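Local coordinates for protein arginyl-trna synthetase (Thermus thermophilus, PDB 1IQ0) that probably joins L-arginine to its cognate tRNA at the expense of ATP, as a monomeric class I aminoacyl-tRNA synthetase, at residues A[473-484]-A[567-578]. Numbering follows the deposited sequence.
Sequences VQYAHARAHSIL and LSLVQSLQRTLA
Q574 and L484 interlock as reciprocal knobs into holes where segments 473-484 and 567-578, on helices 470-487 and 562-583 of the largely helical DALR anticodon-binding domain, pack roughly antiparallel, their axes 8.8 Å apart at closest approach. The side chain of Q574 settles among H477, A480, H481 and L484. Its CG lies between the backbone N and the carbonyl carbon, and a bend at chi2 lays the amide across the helix 470-487 surface. Q574 OE1 takes a weak, strongly bent hydrogen bond from H477 NE2 (3.2 Å, 123° at the hydrogen), with the imidazole and amide planes 63° apart. Q574 NE2 rests 3.5 Å from L484 CD1, while the ring of H481, whose ND1 is hydrogen-bonded to R485, stands perpendicular to the amide. Shortening Q574 to an alanine would probably deprive H477 NE2 of this acceptor and open a gap beside L484 CD1. L484 enters the opposing hole between L567, V570, Q571 and Q574, with L484 CD2 3.7 Å from V570 CG1. A480 supplies a small surface at the centre, where A480 CB meets L573 CD2 at 3.8 Å; W539 of helix 525-544 touches L573, A476 and I483. Toward the start of helix 470-487, the L577 methyls divide their contacts, CD1 against A476 CB and CD2 against V473 CG1. H477 extends away from its own backbone N (chi1 171°), which brings the ring edge to the other helix, and the backbone O of Q574 lies in the plane of the ring at its edge, 3.1 Å from H477 CD2.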
loop_
_atom_site.group_PDB
_atom_site.type_symbol
_atom_site.label_atom_id
_atom_site.label_comp_id
_atom_site.label_asym_id
_atom_site.label_seq_id
_atom_site.Cartn_x
_atom_site.Cartn_y
_atom_site.Cartn_z
ATOM N N VAL A 473 -17.306 -0.588 6.873
ATOM C CA VAL A 473 -16.593 -1.746 7.401
ATOM C C VAL A 473 -16.374 -1.595 8.907
ATOM O O VAL A 473 -16.489 -2.568 9.663
ATOM C CB VAL A 473 -15.224 -1.938 6.705
ATOM C CG1 VAL A 473 -14.541 -3.200 7.229
ATOM C CG2 VAL A 473 -15.416 -2.013 5.189
ATOM N N GLN A 474 -16.062 -0.378 9.352
ATOM C CA GLN A 474 -15.849 -0.148 10.778
ATOM C C GLN A 474 -17.129 -0.457 11.562
ATOM O O GLN A 474 -17.080 -1.062 12.633
ATOM C CB GLN A 474 -15.424 1.301 11.040
ATOM C CG GLN A 474 -14.027 1.684 10.532
ATOM C CD GLN A 474 -13.690 3.141 10.828
ATOM O OE1 GLN A 474 -14.466 4.044 10.512
ATOM N NE2 GLN A 474 -12.532 3.375 11.436
ATOM N N TYR A 475 -18.273 -0.052 11.017
ATOM C CA TYR A 475 -19.554 -0.281 11.680
ATOM C C TYR A 475 -19.862 -1.777 11.812
ATOM O O TYR A 475 -20.388 -2.223 12.830
ATOM C CB TYR A 475 -20.684 0.411 10.912
ATOM C CG TYR A 475 -21.993 0.395 11.663
ATOM C CD1 TYR A 475 -22.161 1.154 12.823
ATOM C CD2 TYR A 475 -23.050 -0.413 11.245
ATOM C CE1 TYR A 475 -23.348 1.109 13.549
ATOM C CE2 TYR A 475 -24.243 -0.468 11.965
ATOM C CZ TYR A 475 -24.384 0.294 13.116
ATOM O OH TYR A 475 -25.556 0.238 13.836
ATOM N N ALA A 476 -19.536 -2.546 10.781
ATOM C CA ALA A 476 -19.759 -3.985 10.814
ATOM C C ALA A 476 -18.906 -4.583 11.933
ATOM O O ALA A 476 -19.335 -5.503 12.630
ATOM C CB ALA A 476 -19.388 -4.610 9.463
ATOM N N HIS A 477 -17.696 -4.052 12.108
ATOM C CA HIS A 477 -16.817 -4.533 13.167
ATOM C C HIS A 477 -17.388 -4.197 14.541
ATOM O O HIS A 477 -17.386 -5.038 15.441
ATOM C CB HIS A 477 -15.417 -3.918 13.056
ATOM C CG HIS A 477 -14.545 -4.209 14.239
ATOM N ND1 HIS A 477 -14.566 -3.445 15.385
ATOM C CD2 HIS A 477 -13.676 -5.223 14.479
ATOM C CE1 HIS A 477 -13.750 -3.972 16.281
ATOM N NE2 HIS A 477 -13.197 -5.052 15.755
ATOM N N ALA A 478 -17.860 -2.963 14.701
ATOM C CA ALA A 478 -18.420 -2.526 15.976
ATOM C C ALA A 478 -19.696 -3.302 16.323
ATOM O O ALA A 478 -19.935 -3.625 17.479
ATOM C CB ALA A 478 -18.706 -1.011 15.942
ATOM N N ARG A 479 -20.507 -3.603 15.316
ATOM C CA ARG A 479 -21.739 -4.354 15.531
ATOM C C ARG A 479 -21.400 -5.762 16.036
ATOM O O ARG A 479 -21.977 -6.235 17.009
ATOM C CB ARG A 479 -22.531 -4.457 14.225
ATOM C CG ARG A 479 -23.920 -5.077 14.371
ATOM C CD ARG A 479 -25.010 -4.009 14.385
ATOM N NE ARG A 479 -25.898 -4.099 13.224
ATOM C CZ ARG A 479 -25.492 -4.040 11.959
ATOM N NH1 ARG A 479 -24.202 -3.888 11.676
ATOM N NH2 ARG A 479 -26.376 -4.129 10.972
ATOM N N ALA A 480 -20.464 -6.428 15.367
ATOM C CA ALA A 480 -20.062 -7.776 15.759
ATOM C C ALA A 480 -19.475 -7.760 17.166
ATOM O O ALA A 480 -19.791 -8.614 17.994
ATOM C CB ALA A 480 -19.032 -8.326 14.771
ATOM N N HIS A 481 -18.626 -6.776 17.433
ATOM C CA HIS A 481 -17.991 -6.650 18.739
ATOM C C HIS A 481 -18.997 -6.389 19.866
ATOM O O HIS A 481 -18.824 -6.895 20.978
ATOM C CB HIS A 481 -16.943 -5.528 18.709
ATOM C CG HIS A 481 -16.068 -5.487 19.923
ATOM N ND1 HIS A 481 -16.461 -4.907 21.111
ATOM C CD2 HIS A 481 -14.821 -5.975 20.138
ATOM C CE1 HIS A 481 -15.496 -5.037 22.004
ATOM N NE2 HIS A 481 -14.490 -5.681 21.440
ATOM N N SER A 482 -20.041 -5.608 19.588
ATOM C CA SER A 482 -21.038 -5.310 20.618
ATOM C C SER A 482 -21.740 -6.591 21.085
ATOM O O SER A 482 -22.086 -6.722 22.255
ATOM C CB SER A 482 -22.076 -4.305 20.100
ATOM O OG SER A 482 -22.941 -4.912 19.157
ATOM N N ILE A 483 -21.942 -7.529 20.166
ATOM C CA ILE A 483 -22.581 -8.807 20.487
ATOM C C ILE A 483 -21.703 -9.601 21.467
ATOM O O ILE A 483 -22.194 -10.156 22.452
ATOM C CB ILE A 483 -22.802 -9.656 19.205
ATOM C CG1 ILE A 483 -23.739 -8.918 18.248
ATOM C CG2 ILE A 483 -23.367 -11.034 19.574
ATOM C CD1 ILE A 483 -23.888 -9.589 16.872
ATOM N N LEU A 484 -20.404 -9.649 21.189
ATOM C CA LEU A 484 -19.454 -10.359 22.043
ATOM C C LEU A 484 -19.398 -9.706 23.423
ATOM O O LEU A 484 -19.207 -10.367 24.442
ATOM C CB LEU A 484 -18.059 -10.323 21.415
ATOM C CG LEU A 484 -17.885 -10.834 19.979
ATOM C CD1 LEU A 484 -16.427 -10.662 19.565
ATOM C CD2 LEU A 484 -18.292 -12.294 19.882
ATOM N N LEU A 567 -21.334 -17.343 18.340
ATOM C CA LEU A 567 -20.443 -16.413 19.022
ATOM C C LEU A 567 -19.015 -16.556 18.476
ATOM O O LEU A 567 -18.329 -15.557 18.263
ATOM C CB LEU A 567 -20.467 -16.651 20.536
ATOM C CG LEU A 567 -21.687 -16.097 21.285
ATOM C CD1 LEU A 567 -21.691 -16.595 22.720
ATOM C CD2 LEU A 567 -21.660 -14.574 21.251
ATOM N N SER A 568 -18.570 -17.792 18.244
ATOM C CA SER A 568 -17.224 -18.020 17.711
ATOM C C SER A 568 -17.123 -17.510 16.275
ATOM O O SER A 568 -16.088 -16.989 15.861
ATOM C CB SER A 568 -16.863 -19.507 17.757
ATOM O OG SER A 568 -16.708 -19.949 19.094
ATOM N N LEU A 569 -18.205 -17.654 15.517
ATOM C CA LEU A 569 -18.219 -17.179 14.140
ATOM C C LEU A 569 -18.204 -15.651 14.143
ATOM O O LEU A 569 -17.528 -15.023 13.325
ATOM C CB LEU A 569 -19.466 -17.686 13.423
ATOM C CG LEU A 569 -19.586 -17.394 11.930
ATOM C CD1 LEU A 569 -18.370 -17.956 11.193
ATOM C CD2 LEU A 569 -20.875 -18.019 11.399
ATOM N N VAL A 570 -18.958 -15.059 15.068
ATOM C CA VAL A 570 -19.019 -13.610 15.193
ATOM C C VAL A 570 -17.640 -13.089 15.603
ATOM O O VAL A 570 -17.182 -12.059 15.114
ATOM C CB VAL A 570 -20.075 -13.188 16.252
ATOM C CG1 VAL A 570 -19.893 -11.719 16.626
ATOM C CG2 VAL A 570 -21.490 -13.411 15.689
ATOM N N GLN A 571 -16.976 -13.823 16.490
ATOM C CA GLN A 571 -15.656 -13.445 16.959
ATOM C C GLN A 571 -14.651 -13.513 15.813
ATOM O O GLN A 571 -13.828 -12.611 15.640
ATOM C CB GLN A 571 -15.204 -14.366 18.096
ATOM C CG GLN A 571 -13.807 -14.032 18.608
ATOM C CD GLN A 571 -13.397 -14.887 19.786
ATOM O OE1 GLN A 571 -13.335 -16.112 19.686
ATOM N NE2 GLN A 571 -13.115 -14.245 20.913
ATOM N N SER A 572 -14.713 -14.587 15.035
ATOM C CA SER A 572 -13.805 -14.732 13.904
ATOM C C SER A 572 -14.013 -13.579 12.911
ATOM O O SER A 572 -13.054 -13.052 12.342
ATOM C CB SER A 572 -14.032 -16.076 13.207
ATOM O OG SER A 572 -13.315 -16.150 11.988
ATOM N N LEU A 573 -15.267 -13.190 12.702
ATOM C CA LEU A 573 -15.561 -12.089 11.791
ATOM C C LEU A 573 -15.040 -10.748 12.313
ATOM O O LEU A 573 -14.488 -9.961 11.547
ATOM C CB LEU A 573 -17.066 -11.952 11.537
ATOM C CG LEU A 573 -17.239 -10.647 10.744
ATOM C CD1 LEU A 573 -17.510 -10.949 9.291
ATOM C CD2 LEU A 573 -18.307 -9.791 11.368
ATOM N N GLN A 574 -15.235 -10.478 13.604
ATOM C CA GLN A 574 -14.774 -9.219 14.179
ATOM C C GLN A 574 -13.247 -9.150 14.139
ATOM O O GLN A 574 -12.677 -8.104 13.849
ATOM C CB GLN A 574 -15.267 -9.062 15.620
ATOM C CG GLN A 574 -14.489 -9.857 16.639
ATOM C CD GLN A 574 -13.545 -9.004 17.459
ATOM O OE1 GLN A 574 -13.093 -7.947 17.020
ATOM N NE2 GLN A 574 -13.225 -9.475 18.657
ATOM N N ARG A 575 -12.591 -10.264 14.443
ATOM C CA ARG A 575 -11.138 -10.310 14.413
ATOM C C ARG A 575 -10.622 -10.118 12.982
ATOM O O ARG A 575 -9.635 -9.427 12.763
ATOM C CB ARG A 575 -10.634 -11.644 14.964
ATOM C CG ARG A 575 -10.697 -11.763 16.477
ATOM C CD ARG A 575 -10.271 -13.156 16.904
ATOM N NE ARG A 575 -10.196 -13.298 18.356
ATOM C CZ ARG A 575 -9.866 -14.428 18.973
ATOM N NH1 ARG A 575 -9.584 -15.515 18.263
ATOM N NH2 ARG A 575 -9.808 -14.471 20.297
ATOM N N THR A 576 -11.303 -10.721 12.013
ATOM C CA THR A 576 -10.888 -10.598 10.618
ATOM C C THR A 576 -11.054 -9.165 10.109
ATOM O O THR A 576 -10.200 -8.656 9.380
ATOM C CB THR A 576 -11.685 -11.567 9.720
ATOM O OG1 THR A 576 -11.411 -12.912 10.130
ATOM C CG2 THR A 576 -11.292 -11.399 8.256
ATOM N N LEU A 577 -12.149 -8.513 10.489
ATOM C CA LEU A 577 -12.354 -7.138 10.063
ATOM C C LEU A 577 -11.357 -6.205 10.759
ATOM O O LEU A 577 -10.840 -5.275 10.138
ATOM C CB LEU A 577 -13.783 -6.691 10.358
ATOM C CG LEU A 577 -14.868 -7.350 9.510
ATOM C CD1 LEU A 577 -16.211 -6.742 9.870
ATOM C CD2 LEU A 577 -14.564 -7.143 8.011
ATOM N N ALA A 578 -11.078 -6.462 12.039
ATOM C CA ALA A 578 -10.134 -5.635 12.798
ATOM C C ALA A 578 -8.733 -5.742 12.201
ATOM O O ALA A 578 -8.055 -4.738 12.007
ATOM C CB ALA A 578 -10.104 -6.066 14.280
#